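Local coordinates for protein putative protease (Parabacteroides distasonis ATCC 8503, PDB 3KD4) that is of unknown function but is probably an exported hydrolase, perhaps a protease, at residues W15-D20 with S148-T153; F47-P52 with L96-V101; R133-S138 with N183-S188; I391-A396 with D498-L503. All blocks are in the same frame, centred on the assembly; numbering follows the deposited sequence.

Contact 1: W15-D20 with S148-T153. With PO4 (phosphate ion), chain D.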
# COMPACT_ATOMS: atom_id res chain seq x y z
N TRP A 15 -21.67 4.52 11.36
CA TRP A 15 -22.14 3.79 10.21
C TRP A 15 -23.48 3.16 10.59
O TRP A 15 -23.64 2.66 11.71
CB TRP A 15 -21.17 2.67 9.78
CG TRP A 15 -19.88 3.09 9.23
CD1 TRP A 15 -19.51 3.15 7.93
CD2 TRP A 15 -18.73 3.47 10.00
NE1 TRP A 15 -18.18 3.55 7.83
CE2 TRP A 15 -17.69 3.73 9.09
CE3 TRP A 15 -18.48 3.55 11.37
CZ2 TRP A 15 -16.42 4.11 9.51
CZ3 TRP A 15 -17.22 3.98 11.79
CH2 TRP A 15 -16.22 4.26 10.85
N THR A 16 -24.42 3.20 9.67
CA THR A 16 -25.71 2.62 9.83
C THR A 16 -26.07 1.78 8.61
O THR A 16 -25.99 2.25 7.48
CB THR A 16 -26.77 3.70 9.99
OG1 THR A 16 -26.35 4.60 11.02
CG2 THR A 16 -28.15 3.09 10.29
N LEU A 17 -26.53 0.56 8.85
CA LEU A 17 -27.14 -0.27 7.81
C LEU A 17 -28.64 -0.34 8.09
O LEU A 17 -29.01 -0.69 9.18
CB LEU A 17 -26.59 -1.68 7.87
CG LEU A 17 -27.21 -2.74 6.96
CD1 LEU A 17 -26.95 -2.42 5.51
CD2 LEU A 17 -26.67 -4.18 7.37
N HIS A 18 -29.46 -0.06 7.09
CA HIS A 18 -30.92 -0.15 7.22
C HIS A 18 -31.40 -1.48 6.65
O HIS A 18 -30.70 -2.09 5.84
CB HIS A 18 -31.59 1.00 6.48
CG HIS A 18 -31.20 2.34 7.00
ND1 HIS A 18 -31.67 2.83 8.21
CD2 HIS A 18 -30.41 3.31 6.48
CE1 HIS A 18 -31.15 4.03 8.42
NE2 HIS A 18 -30.39 4.35 7.39
N ALA A 19 -32.60 -1.90 7.07
CA ALA A 19 -33.19 -3.18 6.63
C ALA A 19 -33.27 -3.30 5.12
O ALA A 19 -33.14 -4.39 4.61
CB ALA A 19 -34.59 -3.39 7.26
N ASP A 20 -33.44 -2.20 4.39
CA ASP A 20 -33.52 -2.32 2.92
C ASP A 20 -32.17 -2.38 2.23
O ASP A 20 -32.11 -2.48 0.99
CB ASP A 20 -34.36 -1.20 2.33
CG ASP A 20 -33.78 0.19 2.58
OD1 ASP A 20 -32.68 0.33 3.18
OD2 ASP A 20 -34.45 1.15 2.19
N SER A 148 -24.46 0.72 13.59
CA SER A 148 -25.86 0.33 13.85
C SER A 148 -26.34 -0.50 12.71
O SER A 148 -26.16 -0.11 11.56
CB SER A 148 -26.76 1.56 13.96
OG SER A 148 -26.29 2.41 14.95
N VAL A 149 -26.96 -1.64 13.04
CA VAL A 149 -27.52 -2.57 12.06
C VAL A 149 -28.86 -3.08 12.61
O VAL A 149 -29.13 -2.97 13.83
CB VAL A 149 -26.57 -3.75 11.72
CG1 VAL A 149 -25.14 -3.26 11.40
CG2 VAL A 149 -26.53 -4.78 12.86
N PRO A 150 -29.71 -3.64 11.74
CA PRO A 150 -30.97 -4.20 12.21
C PRO A 150 -30.75 -5.41 13.12
O PRO A 150 -29.86 -6.19 12.89
CB PRO A 150 -31.71 -4.62 10.92
CG PRO A 150 -31.03 -3.88 9.83
CD PRO A 150 -29.57 -3.75 10.29
N GLU A 151 -31.54 -5.50 14.18
CA GLU A 151 -31.53 -6.70 14.99
C GLU A 151 -31.71 -7.89 14.08
O GLU A 151 -32.51 -7.86 13.14
CB GLU A 151 -32.60 -6.67 16.09
CG GLU A 151 -32.09 -5.76 17.17
CD GLU A 151 -32.99 -5.61 18.37
OE1 GLU A 151 -34.18 -6.06 18.33
OE2 GLU A 151 -32.47 -5.01 19.34
N GLY A 152 -30.92 -8.90 14.34
CA GLY A 152 -30.97 -10.10 13.53
C GLY A 152 -29.96 -10.15 12.41
O GLY A 152 -29.80 -11.22 11.78
N THR A 153 -29.31 -9.02 12.11
CA THR A 153 -28.26 -8.96 11.12
C THR A 153 -26.95 -9.42 11.81
O THR A 153 -26.63 -8.95 12.91
CB THR A 153 -28.09 -7.51 10.54
OG1 THR A 153 -29.25 -7.18 9.76
CG2 THR A 153 -26.81 -7.34 9.63
P PO4 D . -29.46 -9.72 17.55
O1 PO4 D . -30.24 -8.47 17.88
O2 PO4 D . -28.98 -9.59 16.12
O3 PO4 D . -28.28 -9.84 18.48
O4 PO4 D . -30.35 -10.92 17.71
O HOH W 1 -24.21 4.01 14.18

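Contact 2: F47-P52 with L96-V101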
# COMPACT_ATOMS: atom_id res chain seq x y z
N PHE A 47 -11.69 16.77 1.83
CA PHE A 47 -11.92 16.06 0.57
C PHE A 47 -12.87 14.92 0.82
O PHE A 47 -12.58 14.09 1.65
CB PHE A 47 -10.59 15.51 0.05
CG PHE A 47 -9.54 16.55 -0.06
CD1 PHE A 47 -9.44 17.32 -1.21
CD2 PHE A 47 -8.70 16.81 0.99
CE1 PHE A 47 -8.46 18.29 -1.30
CE2 PHE A 47 -7.72 17.79 0.89
CZ PHE A 47 -7.61 18.52 -0.24
N ILE A 48 -13.99 14.89 0.12
CA ILE A 48 -15.00 13.84 0.34
C ILE A 48 -15.37 13.15 -0.97
O ILE A 48 -15.99 13.76 -1.81
CB ILE A 48 -16.31 14.40 0.96
CG1 ILE A 48 -16.04 15.20 2.24
CG2 ILE A 48 -17.32 13.22 1.23
CD1 ILE A 48 -17.15 16.26 2.59
N VAL A 49 -15.01 11.88 -1.09
CA VAL A 49 -15.22 11.14 -2.33
C VAL A 49 -16.51 10.31 -2.28
O VAL A 49 -16.80 9.69 -1.28
CB VAL A 49 -13.99 10.23 -2.59
CG1 VAL A 49 -14.21 9.36 -3.84
CG2 VAL A 49 -12.70 11.13 -2.80
N TYR A 50 -17.32 10.32 -3.34
CA TYR A 50 -18.50 9.48 -3.37
C TYR A 50 -18.94 9.19 -4.77
O TYR A 50 -18.48 9.82 -5.74
CB TYR A 50 -19.65 10.10 -2.56
CG TYR A 50 -20.15 11.41 -3.12
CD1 TYR A 50 -19.42 12.59 -3.00
CD2 TYR A 50 -21.37 11.48 -3.77
CE1 TYR A 50 -19.90 13.81 -3.55
CE2 TYR A 50 -21.86 12.67 -4.29
CZ TYR A 50 -21.12 13.82 -4.21
OH TYR A 50 -21.66 14.97 -4.73
N ASN A 51 -19.85 8.21 -4.89
CA ASN A 51 -20.36 7.81 -6.19
C ASN A 51 -21.82 8.22 -6.33
O ASN A 51 -22.71 7.57 -5.78
CB ASN A 51 -20.22 6.29 -6.32
CG ASN A 51 -20.66 5.78 -7.68
OD1 ASN A 51 -21.21 6.50 -8.46
ND2 ASN A 51 -20.42 4.51 -7.94
N PRO A 52 -22.08 9.28 -7.09
CA PRO A 52 -23.43 9.80 -7.17
C PRO A 52 -24.43 8.91 -7.88
O PRO A 52 -25.61 9.18 -7.79
CB PRO A 52 -23.27 11.10 -7.97
CG PRO A 52 -21.98 11.03 -8.62
CD PRO A 52 -21.13 10.10 -7.86
N LEU A 96 -17.72 9.73 -10.92
CA LEU A 96 -17.27 9.81 -9.53
C LEU A 96 -17.00 11.24 -9.13
O LEU A 96 -16.61 12.04 -9.97
CB LEU A 96 -16.06 8.94 -9.31
CG LEU A 96 -16.32 7.42 -9.44
CD1 LEU A 96 -14.99 6.69 -9.23
CD2 LEU A 96 -17.43 6.95 -8.50
N LYS A 97 -17.29 11.57 -7.86
CA LYS A 97 -17.13 12.92 -7.33
C LYS A 97 -16.28 13.01 -6.10
O LYS A 97 -16.27 12.11 -5.23
CB LYS A 97 -18.47 13.54 -7.00
CG LYS A 97 -19.38 13.68 -8.18
CD LYS A 97 -19.04 14.85 -9.02
CE LYS A 97 -19.82 14.85 -10.35
NZ LYS A 97 -19.37 16.03 -11.17
N GLU A 98 -15.56 14.12 -6.03
CA GLU A 98 -14.83 14.53 -4.84
C GLU A 98 -15.22 15.95 -4.53
O GLU A 98 -14.95 16.85 -5.33
CB GLU A 98 -13.33 14.42 -5.08
CG GLU A 98 -12.45 14.98 -3.97
CD GLU A 98 -11.01 14.58 -4.13
OE1 GLU A 98 -10.66 13.95 -5.13
OE2 GLU A 98 -10.20 14.88 -3.26
N MSE A 99 -15.86 16.14 -3.37
CA MSE A 99 -16.21 17.46 -2.88
C MSE A 99 -14.99 17.99 -2.13
O MSE A 99 -14.51 17.33 -1.20
CB MSE A 99 -17.39 17.40 -1.90
CG MSE A 99 -17.64 18.74 -1.19
SE MSE A 99 -18.24 20.05 -2.40
CE MSE A 99 -20.10 19.48 -2.64
N VAL A 100 -14.53 19.17 -2.53
CA VAL A 100 -13.44 19.86 -1.82
C VAL A 100 -14.08 21.01 -1.05
O VAL A 100 -14.73 21.89 -1.63
CB VAL A 100 -12.38 20.40 -2.81
CG1 VAL A 100 -11.26 21.19 -2.05
CG2 VAL A 100 -11.82 19.22 -3.66
N VAL A 101 -13.96 20.97 0.27
CA VAL A 101 -14.44 22.02 1.15
C VAL A 101 -13.23 22.91 1.49
O VAL A 101 -12.29 22.43 2.13
CB VAL A 101 -15.02 21.43 2.43
CG1 VAL A 101 -15.64 22.51 3.30
CG2 VAL A 101 -16.08 20.34 2.09

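Contact 3: R133-S138 with N183-S188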
# COMPACT_ATOMS: atom_id res chain seq x y z
N ARG A 133 -9.25 3.60 9.55
CA ARG A 133 -8.13 4.11 10.34
C ARG A 133 -8.60 5.20 11.28
O ARG A 133 -9.23 6.14 10.82
CB ARG A 133 -7.09 4.72 9.38
CG ARG A 133 -5.83 5.13 10.05
CD ARG A 133 -4.87 5.88 9.12
NE ARG A 133 -5.35 7.25 8.90
CZ ARG A 133 -5.84 7.73 7.77
NH1 ARG A 133 -5.93 6.97 6.69
NH2 ARG A 133 -6.26 8.97 7.72
N LEU A 134 -8.26 5.12 12.56
CA LEU A 134 -8.67 6.11 13.56
C LEU A 134 -7.52 7.04 14.01
O LEU A 134 -7.76 8.15 14.51
CB LEU A 134 -9.28 5.39 14.76
CG LEU A 134 -10.46 4.45 14.43
CD1 LEU A 134 -11.03 3.84 15.70
CD2 LEU A 134 -11.56 5.19 13.63
N GLN A 135 -6.28 6.63 13.77
CA GLN A 135 -5.13 7.48 14.01
C GLN A 135 -4.93 8.42 12.87
O GLN A 135 -5.07 8.03 11.71
CB GLN A 135 -3.85 6.63 14.20
CG GLN A 135 -2.64 7.40 14.63
CD GLN A 135 -1.51 6.50 15.07
OE1 GLN A 135 -1.20 5.52 14.42
NE2 GLN A 135 -0.91 6.80 16.21
N GLU A 136 -4.58 9.67 13.18
CA GLU A 136 -4.27 10.68 12.16
C GLU A 136 -2.83 11.18 12.29
O GLU A 136 -2.08 10.77 13.18
CB GLU A 136 -5.23 11.87 12.28
CG GLU A 136 -6.69 11.50 12.27
CD GLU A 136 -7.18 10.92 10.95
OE1 GLU A 136 -6.50 11.02 9.90
OE2 GLU A 136 -8.28 10.35 10.98
N THR A 137 -2.43 12.07 11.39
CA THR A 137 -1.09 12.67 11.43
C THR A 137 -0.99 13.73 12.53
O THR A 137 0.09 14.16 12.88
CB THR A 137 -0.75 13.27 10.03
OG1 THR A 137 -1.78 14.17 9.64
CG2 THR A 137 -0.66 12.15 8.95
N SER A 138 -2.13 14.16 13.04
CA SER A 138 -2.20 14.96 14.26
C SER A 138 -2.87 14.13 15.37
O SER A 138 -3.66 13.20 15.07
CB SER A 138 -3.03 16.22 13.98
OG SER A 138 -2.43 17.04 13.01
N ASN A 183 -7.16 10.46 23.45
CA ASN A 183 -5.74 10.79 23.33
C ASN A 183 -4.99 9.85 22.42
O ASN A 183 -4.01 9.27 22.80
CB ASN A 183 -5.11 10.87 24.73
CG ASN A 183 -5.84 11.85 25.62
OD1 ASN A 183 -6.05 12.98 25.23
ND2 ASN A 183 -6.28 11.41 26.80
N ILE A 184 -5.45 9.71 21.18
CA ILE A 184 -4.74 8.92 20.20
C ILE A 184 -3.53 9.77 19.74
O ILE A 184 -3.71 10.88 19.22
CB ILE A 184 -5.56 8.60 18.96
CG1 ILE A 184 -6.92 7.97 19.31
CG2 ILE A 184 -4.74 7.66 18.00
CD1 ILE A 184 -7.85 7.72 18.06
N PRO A 185 -2.31 9.25 19.92
CA PRO A 185 -1.15 10.01 19.49
C PRO A 185 -1.17 10.22 17.98
O PRO A 185 -1.82 9.48 17.26
CB PRO A 185 0.04 9.16 19.97
CG PRO A 185 -0.46 7.84 20.25
CD PRO A 185 -1.97 7.87 20.35
N ALA A 186 -0.54 11.29 17.51
CA ALA A 186 -0.27 11.47 16.09
C ALA A 186 0.53 10.25 15.59
O ALA A 186 1.34 9.71 16.32
CB ALA A 186 0.59 12.73 15.88
N SER A 187 0.35 9.85 14.33
CA SER A 187 1.23 8.85 13.79
C SER A 187 2.66 9.42 13.70
O SER A 187 2.85 10.62 13.66
CB SER A 187 0.71 8.33 12.47
OG SER A 187 0.38 9.42 11.64
N SER A 188 3.65 8.54 13.71
CA SER A 188 5.05 8.95 13.62
C SER A 188 5.36 9.32 12.21
O SER A 188 4.85 8.71 11.26
CB SER A 188 5.99 7.84 14.10
OG SER A 188 7.36 8.22 13.97
O HOH W 2 -2.10 8.32 10.46
O HOH W 3 -4.11 10.57 15.94
O HOH W 4 2.47 13.08 12.06

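Contact 4: I391-A396 with D498-L503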
# COMPACT_ATOMS: atom_id res chain seq x y z
N ILE A 391 40.96 9.25 -8.07
CA ILE A 391 39.90 8.74 -7.19
C ILE A 391 38.84 8.09 -8.06
O ILE A 391 38.06 8.77 -8.72
CB ILE A 391 39.20 9.85 -6.39
CG1 ILE A 391 40.19 10.57 -5.48
CG2 ILE A 391 38.08 9.26 -5.51
CD1 ILE A 391 39.76 11.99 -5.14
N CYS A 392 38.82 6.77 -8.07
CA CYS A 392 37.89 6.00 -8.89
C CYS A 392 36.65 5.62 -8.08
O CYS A 392 36.73 4.80 -7.19
CB CYS A 392 38.60 4.73 -9.35
SG CYS A 392 37.60 3.64 -10.36
N VAL A 393 35.51 6.25 -8.38
CA VAL A 393 34.26 5.91 -7.71
C VAL A 393 33.58 4.82 -8.54
O VAL A 393 33.21 5.06 -9.67
CB VAL A 393 33.36 7.14 -7.53
CG1 VAL A 393 32.08 6.78 -6.73
CG2 VAL A 393 34.12 8.24 -6.79
N LEU A 394 33.48 3.61 -7.99
CA LEU A 394 32.80 2.53 -8.70
C LEU A 394 31.30 2.90 -8.73
O LEU A 394 30.72 3.25 -7.70
CB LEU A 394 33.02 1.20 -7.99
CG LEU A 394 34.46 0.73 -7.86
CD1 LEU A 394 34.58 -0.43 -6.84
CD2 LEU A 394 35.03 0.38 -9.24
N PRO A 395 30.66 2.86 -9.91
CA PRO A 395 29.27 3.37 -9.94
C PRO A 395 28.28 2.50 -9.16
O PRO A 395 28.38 1.29 -9.17
CB PRO A 395 28.93 3.37 -11.42
CG PRO A 395 29.86 2.39 -12.04
CD PRO A 395 31.12 2.42 -11.25
N ALA A 396 27.34 3.13 -8.47
CA ALA A 396 26.27 2.40 -7.80
C ALA A 396 25.33 1.82 -8.84
O ALA A 396 25.17 2.41 -9.90
CB ALA A 396 25.50 3.33 -6.88
N ASP A 498 31.93 6.26 0.01
CA ASP A 498 33.36 5.99 0.24
C ASP A 498 33.68 4.52 0.07
O ASP A 498 34.79 4.15 -0.30
CB ASP A 498 33.78 6.42 1.64
CG ASP A 498 33.98 7.89 1.76
OD1 ASP A 498 34.04 8.55 0.70
OD2 ASP A 498 34.06 8.40 2.90
N ASN A 499 32.71 3.65 0.32
CA ASN A 499 32.98 2.22 0.25
C ASN A 499 33.10 1.71 -1.16
O ASN A 499 33.47 0.58 -1.38
CB ASN A 499 31.91 1.45 1.07
CG ASN A 499 31.92 1.84 2.53
OD1 ASN A 499 32.91 2.39 3.03
ND2 ASN A 499 30.85 1.49 3.26
N ARG A 500 32.84 2.58 -2.13
CA ARG A 500 33.01 2.27 -3.56
C ARG A 500 34.22 2.96 -4.20
O ARG A 500 34.41 2.93 -5.45
CB ARG A 500 31.72 2.66 -4.33
CG ARG A 500 30.61 1.68 -4.14
CD ARG A 500 29.36 2.03 -4.97
NE ARG A 500 28.66 3.20 -4.44
CZ ARG A 500 28.68 4.42 -4.96
NH1 ARG A 500 29.34 4.70 -6.08
NH2 ARG A 500 28.02 5.38 -4.38
N VAL A 501 35.05 3.61 -3.38
CA VAL A 501 36.20 4.32 -3.90
C VAL A 501 37.42 3.42 -3.96
O VAL A 501 37.74 2.73 -2.98
CB VAL A 501 36.52 5.55 -3.06
CG1 VAL A 501 37.88 6.14 -3.46
CG2 VAL A 501 35.40 6.58 -3.19
N LEU A 502 38.10 3.46 -5.10
CA LEU A 502 39.47 2.95 -5.24
C LEU A 502 40.38 4.16 -5.50
O LEU A 502 40.05 5.05 -6.29
CB LEU A 502 39.62 1.97 -6.41
CG LEU A 502 38.82 0.66 -6.37
CD1 LEU A 502 39.09 -0.12 -7.69
CD2 LEU A 502 39.17 -0.16 -5.14
N LEU A 503 41.49 4.21 -4.80
CA LEU A 503 42.45 5.30 -4.92
C LEU A 503 43.69 4.75 -5.62
O LEU A 503 44.17 3.67 -5.28
CB LEU A 503 42.83 5.84 -3.54
CG LEU A 503 43.82 6.99 -3.45
CD1 LEU A 503 43.24 8.31 -4.02
CD2 LEU A 503 44.26 7.13 -1.96

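Contact 1: W15-D20 with S148-T153
Leu-17 leans toward 148-153 and meets it through CB and the branch CD2. CB lies 4.1 Å from CG1 of Val-149. CG is anti to the backbone N (chi1 173°), beside the carbonyl carbon; beyond it CD2 meets two groups: CD of Pro-150 at 4.1 Å, where the two side chains cross at about a right angle, and CG2 of Thr-153 at 3.9 Å. Thr-207, from a loop outside the two segments, also touches Leu-17, Val-149 and Thr-153.

The backbones beneath are parallel neighbours, strand ends 15-17 and 148-150 running 7° apart, at the one parallel junction of a mixed eight-stranded sheet. Ser-148 supplies both bonds: its N donates to Trp-15 O, and its O accepts from Leu-17 N (2.8 Å), with an N-H...O angle of 167°. A water that donates to Trp-15 O also hydrogen-bonds to Ser-148 OG, so Trp-15 O takes two donors.

Past the pairing, Pro-150 opens a type II turn closed by Thr-153 N to Pro-150 O. CG of this proline lies 3.7 Å from Ala-19 N, while Gly-152 N inside the turn donates to O2 of a phosphate, probably from the crystallisation liquor, at 2.7 Å.

Contact 2: F47-P52 with L96-V101
An antiparallel ladder joins edge strand 45-50 to 97-102, the middle strand of a three-stranded sheet. Ile-48 and Met-99 form one hydrogen-bonded pair, Tyr-50 and Lys-97 the next, each exchanging two backbone N-H...O bonds; Val-49 and Glu-98 make the non-hydrogen-bonded pair between them.

On the face of Phe-47, Val-49, Glu-98 and Val-100, CG of the extended Glu-98 chain lies 4.0 Å from CG2 of Val-49. At the far end OE2 comes 3.3 Å from CD1 of Phe-47, ring and carboxylate planes 74° apart, while OE1 hydrogen-bonds a glycerol. CG2 of Val-100 touches the same CD1 at 3.9 Å, the two side chains lying side by side. An alanine in place of Glu-98 would probably leave the Phe-47 ring without the carboxylate beside it, and CG2 of Val-49 with CB alone of its present neighbours along this chain.

On the other face, CB of Lys-97 sits over the Tyr-50 ring, 4.1 Å from its centroid and 25° off the normal, a CH-pi contact. Tyr-50 OH is held by Glu-81. CG of Lys-97 meets CG of Pro-52 at 3.7 Å. Past the end of the ladder, CD2 of Leu-96 lies 3.5 Å from CG of Asn-51, whose OD1 accepts from Gln-95 and whose ND2 bonds Tyr-124. Alternating pairs with side chains on the two faces in turn are the signature of a regular antiparallel beta ladder.

Contact 3: R133-S138 with N183-S188
Gln-135 lies across the 184-187 backbone, its CG 4.0 Å from CG2 of Ile-184 and its CD 3.9 Å from CB of Ser-187. CG is anti to the backbone N (chi1 -172°) and the chain stays extended, which carries the amide out to Pro-185. There NE2 donates to Pro-185 O at 3.0 Å, an almost straight bond (N-H...O 165°) that lies in the amide plane yet reaches the oxygen from above the carbonyl plane, 54° out of it. OE1 is bonded by Ser-200.

Beside this, Ser-187 N donates to Glu-136 O at 2.8 Å, and CB of Ala-186 rests 3.4 Å from Thr-137 O. CD1 of Ile-184 packs 3.6 Å from Leu-134 O. Asn-183 and Ile-184 both face Val-140 in a G1 beta bulge, where strand 174-184 ends and the chain leaves the sheet.

Within 133-138, Arg-133 braces the loop: NE donates to Gln-135 O, and NH2 makes a salt bridge of 3.0 Å with OE1 of Glu-136, both partners in the guanidinium plane. Waters add bridges, one donating to both Thr-137 O and Ser-187 O. With neither segment paired as a strand to the other, the join rests largely on backbone carbonyls, met by one side-chain amide, a backbone N-H and water.

Contact 4: I391-A396 with D498-L503
Leu-394 O takes the shortest polar bond of the contact, 2.6 Å from NH1 of Arg-500. The N-H...O angle is 160°, and the oxygen lies within 2° of the guanidinium plane, so it is met at the edge of the group. The arginine chain is bent at chi3 (-72°), which turns NE off the line of the chain, and CD of Arg-500 passes 3.3 Å from Leu-394 O. CB of Ala-396 stands over the centre of one guanidinium face, 3.9 Å from CZ, and CG1 of Val-393 touches NH1 obliquely. Arg-500 also answers through its backbone, its O accepting from Leu-394 N at 2.8 Å; the two residues therefore hold each other by main chain and side chain. An alanine in place of Arg-500 would probably leave Leu-394 O without this donor and CB of Ala-396 without the flat group beneath it.

Beyond this clasp the segments pair as antiparallel strands, 391-393 with 501-503. Cys-392 and Leu-502 exchange two backbone bonds. On one face CG2 of Ile-391 meets CG1 of Val-501 at 3.7 Å, and CG1 of Ile-391 meets CD1 of Leu-503 at 4.1 Å. On the other, CD2 of Leu-394 approaches CD1 of Leu-502 at 4.4 Å, and both leucines pack on Val-431 and Val-468 of the five-stranded sheet alongside. Strand 501-505 is the middle of its own three-stranded sheet, entered from a 3-10 segment that ends at Arg-500. Where the strand pairing stops, a charged donor on a backbone carbonyl thus carries the union onward, and its positive charge is likely to polarise that carbonyl.

How the contacts relate
Contacts 1 and 3 reach the same eight-stranded sheet, whose strands 140-150 and 174-184 are neighbours: contact 1 joins the C-terminal ends of two interior, parallel strands, whereas contact 3 ties loop to strand end. Contact 2 belongs to a separate three-stranded sheet, its centre about 24 Å from that of contact 3. Contact 4 lies about 66 Å from contact 1, centre to centre, in the DUF3858 range. All are partly buried: contact 2 has the most buried residues, five of twelve touching, contact 1 two of nine, and contact 4 sets buried Cys-392, Leu-394 and Leu-502 against exposed Ile-391 and Val-393. Contacts 2 and 4 share antiparallel ladders, but a CH-pi contact marks one and a guanidinium bond the other; contacts 1 and 3 enlist waters.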